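Local coordinates for protein chloramphenicol acetyltransferase (Bacteroides thetaiotaomicron, PDB 2I9D) that probably acts as a chloramphenicol O-acetyltransferase, and assembles as a trimer whose sheets continue from one subunit into the next, at residues Ser31-Val36 / Leu155-Ile160; Ala59-Ala64 / Asp84-Leu89; Met189-Thr194 / Leu207-Val212. One frame throughout, in Å; residues are numbered along the deposited sequence.

Strand 29-37, near the N terminus, supplies one side of contact 1, whose other side, 155-160, follows after 118 intervening residues. Nested inside that loop is contact 2, which closes a short excursion between helix 52-66 and strand 87-93. Contact 3 opens after contact 1 has closed, and joins strand 186-196 to the C-terminal helix 202-216. None of the loops cross. Contacts 1 and 3 adjoin through neighbouring strands of the mixed sheet, where the backbone of I32 meets that of M193. Contacts 2 and 3 meet between the two helices, where A63 packs on F208 and V212. Contact 1 lies at the interface with both other subunits; contacts 2 and 3 lie nearer the centre of the chain.

Contact 1 of 3, residues Ser31-Val36 / Leu155-Ile160; sequences SITSEV and LYFTSI
T33 lays its side chain over the backbone of T158 and S159, its CB 3.3 Å from T158 O. It belongs to strand 29-37, an edge strand of the mixed sheet within this chloramphenicol acetyltransferase-like chain. Residues 31-33 pair antiparallel with a strand of the second subunit, and S159 and I160 with one of the third, so the contact sits where the sheet runs on through the trimer. T33 CG2 lies at the edge of the F157 ring, close to its plane, and comes within 3.9 Å of F157 CE1. One face of that ring is covered by I160 CD1, 3.5 Å above its centre. Farther along, E35 and Y156 cross obliquely with carboxylate and ring planes 85° apart; E35 OE1 lies 3.5 Å from Y156 OH, but the carboxylate forms its salt bridge with R183 of the second subunit. With T33 OG1 set anti to the carbonyl carbon (chi1 -50°), this buried hydroxyl takes a weak bond from I160 N, 3.4 Å from OG1. A water 2.8 Å from T33 OG1 completes the link, donating to I160 O at 2.6 Å.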
loop_
_atom_site.group_PDB
_atom_site.type_symbol
_atom_site.label_atom_id
_atom_site.label_comp_id
_atom_site.label_asym_id
_atom_site.label_seq_id
_atom_site.Cartn_x
_atom_site.Cartn_y
_atom_site.Cartn_z
ATOM N N SER A 31 -0.822 6.341 2.364
ATOM C CA SER A 31 -1.598 5.168 2.812
ATOM C C SER A 31 -0.829 4.373 3.845
ATOM O O SER A 31 0.387 4.242 3.776
ATOM C CB SER A 31 -1.972 4.235 1.648
ATOM O OG SER A 31 -2.581 4.943 0.605
ATOM N N ILE A 32 -1.553 3.787 4.778
ATOM C CA ILE A 32 -0.909 2.964 5.781
ATOM C C ILE A 32 -1.854 1.824 6.073
ATOM O O ILE A 32 -3.068 2.016 6.024
ATOM C CB ILE A 32 -0.602 3.784 7.087
ATOM C CG1 ILE A 32 0.018 2.896 8.186
ATOM C CG2 ILE A 32 -1.874 4.546 7.587
ATOM C CD1 ILE A 32 0.612 3.685 9.356
ATOM N N THR A 33 -1.296 0.644 6.335
ATOM C CA THR A 33 -2.047 -0.482 6.893
ATOM C C THR A 33 -1.418 -0.939 8.215
ATOM O O THR A 33 -0.187 -1.053 8.321
ATOM C CB THR A 33 -2.097 -1.664 5.915
ATOM O OG1 THR A 33 -2.522 -1.179 4.643
ATOM C CG2 THR A 33 -3.055 -2.751 6.412
ATOM N N SER A 34 -2.255 -1.206 9.207
ATOM C CA SER A 34 -1.785 -1.756 10.472
ATOM C C SER A 34 -2.804 -2.771 10.957
ATOM O O SER A 34 -3.818 -2.976 10.304
ATOM C CB SER A 34 -1.557 -0.636 11.518
ATOM O OG SER A 34 -1.115 -1.174 12.762
ATOM N N GLU A 35 -2.540 -3.421 12.084
ATOM C CA GLU A 35 -3.430 -4.454 12.601
ATOM C C GLU A 35 -3.835 -4.105 14.006
ATOM O O GLU A 35 -3.050 -3.511 14.742
ATOM C CB GLU A 35 -2.799 -5.842 12.525
ATOM C CG GLU A 35 -1.353 -5.933 12.987
ATOM C CD GLU A 35 -0.889 -7.369 13.199
ATOM O OE1 GLU A 35 -0.556 -8.053 12.190
ATOM O OE2 GLU A 35 -0.868 -7.798 14.386
ATOM N N VAL A 36 -5.089 -4.391 14.350
ATOM C CA VAL A 36 -5.586 -4.127 15.679
ATOM C C VAL A 36 -6.162 -5.404 16.245
ATOM O O VAL A 36 -6.725 -6.239 15.507
ATOM C CB VAL A 36 -6.697 -3.002 15.753
ATOM C CG1 VAL A 36 -6.142 -1.623 15.418
ATOM C CG2 VAL A 36 -7.953 -3.354 14.914
ATOM N N LEU A 155 -11.267 -11.327 3.555
ATOM C CA LEU A 155 -9.912 -11.122 3.083
ATOM C C LEU A 155 -9.013 -10.502 4.153
ATOM O O LEU A 155 -9.315 -9.427 4.678
ATOM C CB LEU A 155 -9.929 -10.210 1.848
ATOM C CG LEU A 155 -8.587 -9.864 1.172
ATOM C CD1 LEU A 155 -7.778 -11.124 0.850
ATOM C CD2 LEU A 155 -8.791 -8.999 -0.083
ATOM N N TYR A 156 -7.912 -11.190 4.472
ATOM C CA TYR A 156 -6.844 -10.599 5.279
ATOM C C TYR A 156 -5.850 -10.010 4.277
ATOM O O TYR A 156 -5.455 -10.674 3.298
ATOM C CB TYR A 156 -6.166 -11.621 6.228
ATOM C CG TYR A 156 -5.439 -10.925 7.383
ATOM C CD1 TYR A 156 -6.091 -10.680 8.590
ATOM C CD2 TYR A 156 -4.125 -10.453 7.234
ATOM C CE1 TYR A 156 -5.444 -10.006 9.646
ATOM C CE2 TYR A 156 -3.467 -9.759 8.268
ATOM C CZ TYR A 156 -4.133 -9.553 9.477
ATOM O OH TYR A 156 -3.516 -8.898 10.516
ATOM N N PHE A 157 -5.496 -8.742 4.466
ATOM C CA PHE A 157 -4.539 -8.077 3.557
ATOM C C PHE A 157 -3.468 -7.406 4.417
ATOM O O PHE A 157 -3.727 -7.075 5.581
ATOM C CB PHE A 157 -5.250 -7.046 2.673
ATOM C CG PHE A 157 -6.123 -6.056 3.447
ATOM C CD1 PHE A 157 -5.548 -4.944 4.088
ATOM C CD2 PHE A 157 -7.528 -6.219 3.513
ATOM C CE1 PHE A 157 -6.344 -4.020 4.803
ATOM C CE2 PHE A 157 -8.336 -5.292 4.228
ATOM C CZ PHE A 157 -7.733 -4.187 4.869
ATOM N N THR A 158 -2.280 -7.200 3.850
ATOM C CA THR A 158 -1.245 -6.473 4.569
ATOM C C THR A 158 -1.091 -5.050 4.049
ATOM O O THR A 158 -0.399 -4.228 4.673
ATOM C CB THR A 158 0.131 -7.169 4.490
ATOM O OG1 THR A 158 0.376 -7.580 3.144
ATOM C CG2 THR A 158 0.179 -8.367 5.403
ATOM N N SER A 159 -1.737 -4.760 2.916
ATOM C CA SER A 159 -1.683 -3.463 2.300
ATOM C C SER A 159 -2.894 -3.231 1.385
ATOM O O SER A 159 -3.239 -4.088 0.573
ATOM C CB SER A 159 -0.386 -3.373 1.495
ATOM O OG SER A 159 -0.324 -2.184 0.720
ATOM N N ILE A 160 -3.545 -2.077 1.539
ATOM C CA ILE A 160 -4.419 -1.517 0.506
ATOM C C ILE A 160 -4.073 -0.029 0.402
ATOM O O ILE A 160 -4.074 0.680 1.398
ATOM C CB ILE A 160 -5.943 -1.712 0.779
ATOM C CG1 ILE A 160 -6.324 -3.190 0.703
ATOM C CG2 ILE A 160 -6.778 -0.910 -0.259
ATOM C CD1 ILE A 160 -7.739 -3.566 1.127
HETATM O O HOH W 1 -1.966 0.913 2.940
#

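Contact 2 of 3, residues Ala59-Ala64 / Asp84-Leu89; sequences AVLRAA and DTIDML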
loop_
_atom_site.group_PDB
_atom_site.type_symbol
_atom_site.label_atom_id
_atom_site.label_comp_id
_atom_site.label_asym_id
_atom_site.label_seq_id
_atom_site.Cartn_x
_atom_site.Cartn_y
_atom_site.Cartn_z
ATOM N N ALA A 59 -15.833 2.040 16.284
ATOM C CA ALA A 59 -14.473 2.250 16.802
ATOM C C ALA A 59 -13.692 3.201 15.913
ATOM O O ALA A 59 -13.043 4.131 16.402
ATOM C CB ALA A 59 -13.737 0.920 16.944
ATOM N N VAL A 60 -13.766 2.968 14.601
ATOM C CA VAL A 60 -13.040 3.777 13.635
ATOM C C VAL A 60 -13.619 5.201 13.593
ATOM O O VAL A 60 -12.865 6.188 13.591
ATOM C CB VAL A 60 -13.050 3.101 12.220
ATOM C CG1 VAL A 60 -12.703 4.113 11.099
ATOM C CG2 VAL A 60 -12.118 1.912 12.184
ATOM N N LEU A 61 -14.951 5.298 13.553
ATOM C CA LEU A 61 -15.634 6.603 13.433
ATOM C C LEU A 61 -15.380 7.478 14.678
ATOM O O LEU A 61 -15.140 8.702 14.562
ATOM C CB LEU A 61 -17.141 6.430 13.187
ATOM C CG LEU A 61 -17.958 7.687 12.852
ATOM C CD1 LEU A 61 -17.432 8.386 11.600
ATOM C CD2 LEU A 61 -19.402 7.342 12.685
ATOM N N ARG A 62 -15.416 6.831 15.844
ATOM C CA ARG A 62 -15.149 7.482 17.116
ATOM C C ARG A 62 -13.722 8.004 17.211
ATOM O O ARG A 62 -13.520 9.130 17.647
ATOM C CB ARG A 62 -15.464 6.552 18.291
ATOM C CG ARG A 62 -15.216 7.200 19.681
ATOM C CD ARG A 62 -16.030 6.533 20.786
ATOM N NE ARG A 62 -15.587 6.941 22.119
ATOM C CZ ARG A 62 -16.109 6.480 23.257
ATOM N NH1 ARG A 62 -17.108 5.590 23.226
ATOM N NH2 ARG A 62 -15.629 6.903 24.430
ATOM N N ALA A 63 -12.738 7.205 16.797
ATOM C CA ALA A 63 -11.335 7.663 16.772
ATOM C C ALA A 63 -11.100 8.894 15.882
ATOM O O ALA A 63 -10.303 9.777 16.218
ATOM C CB ALA A 63 -10.403 6.516 16.380
ATOM N N ALA A 64 -11.814 8.960 14.757
ATOM C CA ALA A 64 -11.673 10.062 13.793
ATOM C C ALA A 64 -12.275 11.347 14.365
ATOM O O ALA A 64 -11.775 12.460 14.142
ATOM C CB ALA A 64 -12.343 9.699 12.476
ATOM N N ASP A 84 -16.935 20.054 12.971
ATOM C CA ASP A 84 -17.239 19.746 14.368
ATOM C C ASP A 84 -17.327 18.240 14.504
ATOM O O ASP A 84 -16.817 17.668 15.455
ATOM C CB ASP A 84 -18.607 20.313 14.804
ATOM C CG ASP A 84 -18.638 21.864 14.932
ATOM O OD1 ASP A 84 -17.676 22.570 14.523
ATOM O OD2 ASP A 84 -19.676 22.366 15.455
ATOM N N THR A 85 -18.009 17.613 13.549
ATOM C CA THR A 85 -18.373 16.205 13.639
ATOM C C THR A 85 -18.150 15.509 12.277
ATOM O O THR A 85 -18.362 16.108 11.206
ATOM C CB THR A 85 -19.844 16.057 14.142
ATOM O OG1 THR A 85 -19.901 16.479 15.505
ATOM C CG2 THR A 85 -20.348 14.640 14.072
ATOM N N ILE A 86 -17.729 14.248 12.359
ATOM C CA ILE A 86 -17.434 13.406 11.210
ATOM C C ILE A 86 -18.397 12.224 11.214
ATOM O O ILE A 86 -18.535 11.523 12.222
ATOM C CB ILE A 86 -15.948 12.916 11.255
ATOM C CG1 ILE A 86 -14.989 14.110 11.249
ATOM C CG2 ILE A 86 -15.628 11.938 10.103
ATOM C CD1 ILE A 86 -15.181 15.101 10.088
ATOM N N ASP A 87 -19.089 12.032 10.100
ATOM C CA ASP A 87 -19.929 10.861 9.929
ATOM C C ASP A 87 -19.294 9.827 8.996
ATOM O O ASP A 87 -18.207 10.047 8.444
ATOM C CB ASP A 87 -21.316 11.251 9.436
ATOM C CG ASP A 87 -22.069 12.122 10.436
ATOM O OD1 ASP A 87 -21.981 11.894 11.669
ATOM O OD2 ASP A 87 -22.770 13.035 9.974
HETATM N N MSE A 88 -19.972 8.692 8.863
HETATM C CA MSE A 88 -19.439 7.546 8.149
HETATM C C MSE A 88 -20.188 7.309 6.843
HETATM O O MSE A 88 -21.417 7.285 6.822
HETATM C CB MSE A 88 -19.533 6.276 9.025
HETATM C CG MSE A 88 -19.142 4.970 8.324
HETATM SE SE MSE A 88 -17.201 4.889 7.823
HETATM C CE MSE A 88 -16.408 4.637 9.633
ATOM N N LEU A 89 -19.428 7.147 5.759
ATOM C CA LEU A 89 -19.933 6.507 4.551
ATOM C C LEU A 89 -19.393 5.088 4.529
ATOM O O LEU A 89 -18.250 4.850 4.897
ATOM C CB LEU A 89 -19.474 7.225 3.278
ATOM C CG LEU A 89 -19.959 8.648 3.019
ATOM C CD1 LEU A 89 -19.583 9.056 1.618
ATOM C CD2 LEU A 89 -21.477 8.825 3.221
#
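With chi1 at -172°, CG of L61 on helix 52-66 stands anti to the backbone N, and M88 on strand 87-93 keeps its own CG anti as well. Beyond CG the selenomethionine M88 bends at both chi2 (66°) and chi3, and CE curls back to the helix. The two side chains run alongside one another in opposite senses: L61 CD2 lies 3.8 Å from M88 CB, while M88 CE returns to within 4.0 Å of L61 CB. V60 crosses M88 at about a right angle, its CG1 also 4.0 Å from M88 CE, so that the terminal methyl touches two successive helix residues. The other branch of L61 rests on backbone: CD1 is 3.4 Å from I86 O and 3.5 Å from D87 C. I86 adds a looser touch through CG2, at 4.3 Å from L61 CD1. The carboxylate of D87 is held by R104 in a salt bridge and by the backbone N of Y107. All the meeting groups across the contact are apolar side chains or main chain, and no hydrogen bond joins the two segments; the polar link nearby is N65, whose side-chain amide bonds both L61 O and I86 N. V60, I86 and M88 also share I147 of strand 146-151 as a neighbour. Helix and strand axes pass 8.8 Å apart at 135°, a helix laid on the mixed sheet as in the α/β sandwich of the chloramphenicol acetyltransferase family.

Contact 3 of 3, residues Met189-Thr194 / Leu207-Val212; sequences MPIAMT and LFYKKV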
loop_
_atom_site.group_PDB
_atom_site.type_symbol
_atom_site.label_atom_id
_atom_site.label_comp_id
_atom_site.label_asym_id
_atom_site.label_seq_id
_atom_site.Cartn_x
_atom_site.Cartn_y
_atom_site.Cartn_z
HETATM N N MSE A 189 -7.363 -7.842 13.169
HETATM C CA MSE A 189 -7.889 -7.548 11.840
HETATM C C MSE A 189 -7.048 -6.436 11.260
HETATM O O MSE A 189 -6.488 -5.676 12.049
HETATM C CB MSE A 189 -9.347 -7.123 11.926
HETATM C CG MSE A 189 -9.597 -5.911 12.784
HETATM SE SE MSE A 189 -11.522 -5.484 12.859
HETATM C CE MSE A 189 -11.703 -4.799 11.011
ATOM N N PRO A 190 -6.914 -6.357 9.903
ATOM C CA PRO A 190 -6.176 -5.236 9.302
ATOM C C PRO A 190 -7.061 -4.023 8.955
ATOM O O PRO A 190 -8.236 -4.167 8.602
ATOM C CB PRO A 190 -5.540 -5.861 8.046
ATOM C CG PRO A 190 -6.480 -7.011 7.669
ATOM C CD PRO A 190 -7.379 -7.299 8.860
ATOM N N ILE A 191 -6.499 -2.831 9.108
ATOM C CA ILE A 191 -7.173 -1.601 8.729
ATOM C C ILE A 191 -6.184 -0.724 7.984
ATOM O O ILE A 191 -5.119 -0.399 8.496
ATOM C CB ILE A 191 -7.828 -0.873 9.936
ATOM C CG1 ILE A 191 -8.814 -1.816 10.683
ATOM C CG2 ILE A 191 -8.509 0.449 9.484
ATOM C CD1 ILE A 191 -9.416 -1.261 11.944
ATOM N N ALA A 192 -6.546 -0.400 6.743
ATOM C CA ALA A 192 -5.786 0.443 5.854
ATOM C C ALA A 192 -6.468 1.816 5.816
ATOM O O ALA A 192 -7.689 1.928 6.047
ATOM C CB ALA A 192 -5.752 -0.175 4.467
HETATM N N MSE A 193 -5.686 2.857 5.541
HETATM C CA MSE A 193 -6.249 4.173 5.353
HETATM C C MSE A 193 -5.374 5.085 4.502
HETATM O O MSE A 193 -4.165 4.933 4.448
HETATM C CB MSE A 193 -6.595 4.825 6.701
HETATM C CG MSE A 193 -5.403 5.143 7.582
HETATM SE SE MSE A 193 -5.897 5.791 9.407
HETATM C CE MSE A 193 -7.434 6.977 8.942
ATOM N N THR A 194 -6.032 6.034 3.838
ATOM C CA THR A 194 -5.390 7.030 3.004
ATOM C C THR A 194 -5.765 8.429 3.502
ATOM O O THR A 194 -6.933 8.783 3.580
ATOM C CB THR A 194 -5.755 6.802 1.532
ATOM O OG1 THR A 194 -5.219 5.547 1.155
ATOM C CG2 THR A 194 -5.175 7.883 0.593
ATOM N N LEU A 207 -1.744 7.392 17.262
ATOM C CA LEU A 207 -2.878 7.617 18.177
ATOM C C LEU A 207 -4.190 7.103 17.647
ATOM O O LEU A 207 -5.012 6.601 18.425
ATOM C CB LEU A 207 -3.092 9.115 18.461
ATOM C CG LEU A 207 -1.998 10.068 18.902
ATOM C CD1 LEU A 207 -2.647 11.421 19.223
ATOM C CD2 LEU A 207 -1.201 9.515 20.112
ATOM N N PHE A 208 -4.430 7.273 16.339
ATOM C CA PHE A 208 -5.633 6.680 15.713
ATOM C C PHE A 208 -5.738 5.173 15.944
ATOM O O PHE A 208 -6.731 4.688 16.483
ATOM C CB PHE A 208 -5.693 6.993 14.216
ATOM C CG PHE A 208 -6.924 6.472 13.542
ATOM C CD1 PHE A 208 -8.087 7.242 13.504
ATOM C CD2 PHE A 208 -6.912 5.232 12.919
ATOM C CE1 PHE A 208 -9.229 6.778 12.866
ATOM C CE2 PHE A 208 -8.045 4.741 12.277
ATOM C CZ PHE A 208 -9.216 5.519 12.262
ATOM N N TYR A 209 -4.715 4.435 15.540
ATOM C CA TYR A 209 -4.706 2.988 15.705
ATOM C C TYR A 209 -4.747 2.516 17.178
ATOM O O TYR A 209 -5.466 1.556 17.511
ATOM C CB TYR A 209 -3.495 2.384 14.971
ATOM C CG TYR A 209 -3.678 2.293 13.462
ATOM C CD1 TYR A 209 -2.993 3.158 12.593
ATOM C CD2 TYR A 209 -4.542 1.336 12.899
ATOM C CE1 TYR A 209 -3.154 3.062 11.223
ATOM C CE2 TYR A 209 -4.712 1.253 11.510
ATOM C CZ TYR A 209 -4.019 2.118 10.687
ATOM O OH TYR A 209 -4.171 2.021 9.329
ATOM N N LYS A 210 -3.967 3.183 18.045
ATOM C CA LYS A 210 -4.030 2.944 19.486
ATOM C C LYS A 210 -5.481 3.083 19.945
ATOM O O LYS A 210 -6.035 2.175 20.570
ATOM C CB LYS A 210 -3.108 3.914 20.247
ATOM C CG LYS A 210 -3.081 3.729 21.755
ATOM C CD LYS A 210 -2.413 2.401 22.136
ATOM C CE LYS A 210 -2.446 2.119 23.673
ATOM N NZ LYS A 210 -1.895 0.737 23.979
ATOM N N LYS A 211 -6.104 4.196 19.577
ATOM C CA LYS A 211 -7.495 4.488 19.927
ATOM C C LYS A 211 -8.515 3.447 19.404
ATOM O O LYS A 211 -9.348 2.967 20.163
ATOM C CB LYS A 211 -7.836 5.893 19.457
ATOM C CG LYS A 211 -8.993 6.547 20.190
ATOM C CD LYS A 211 -9.147 8.019 19.775
ATOM C CE LYS A 211 -8.333 8.974 20.669
ATOM N NZ LYS A 211 -9.008 9.172 21.975
ATOM N N VAL A 212 -8.424 3.065 18.126
ATOM C CA VAL A 212 -9.298 2.016 17.585
ATOM C C VAL A 212 -9.138 0.678 18.336
ATOM O O VAL A 212 -10.130 0.034 18.695
ATOM C CB VAL A 212 -9.055 1.803 16.067
ATOM C CG1 VAL A 212 -9.765 0.526 15.547
ATOM C CG2 VAL A 212 -9.490 3.024 15.299
#
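Strand 186-196 and the C-terminal helix 202-216 pack against each other with their directions 146° apart, joined by I191 and M193 on the one side and F208, Y209 and V212 on the other. Y209 reaches across from the helix to the strand: its OH donates to I191 O at 2.7 Å, coming from above the carbonyl plane, 44° out of it, while the backbone N of S34 on the adjacent strand also bonds this oxygen. Y209 CE2 packs 4.1 Å from I191 CB. A phenylalanine in place of Y209 would probably leave the buried I191 O without one of its two donors and the ring less firmly fixed against the strand. The HHxxxDG signature of the CoA-dependent acyltransferases runs from the end of this strand to the start of the helix and includes H197, the predicted proton acceptor, whose side chain is about 12 Å from that of M193. M193, a selenomethionine, reaches F208 tip to tip. Its CE sits over one face of the phenyl ring in a CH-pi contact, 4.1 Å from the centroid, and SE makes a Met-aromatic contact more obliquely. SE also lies obliquely to the Y209 ring, 4.9 Å from its centroid. On the opposite face of F208, V212 CG2 stands 3.7 Å above the plane, toward the rim, while V212 CG1 meets I191 CD1 tip to tip at 4.0 Å.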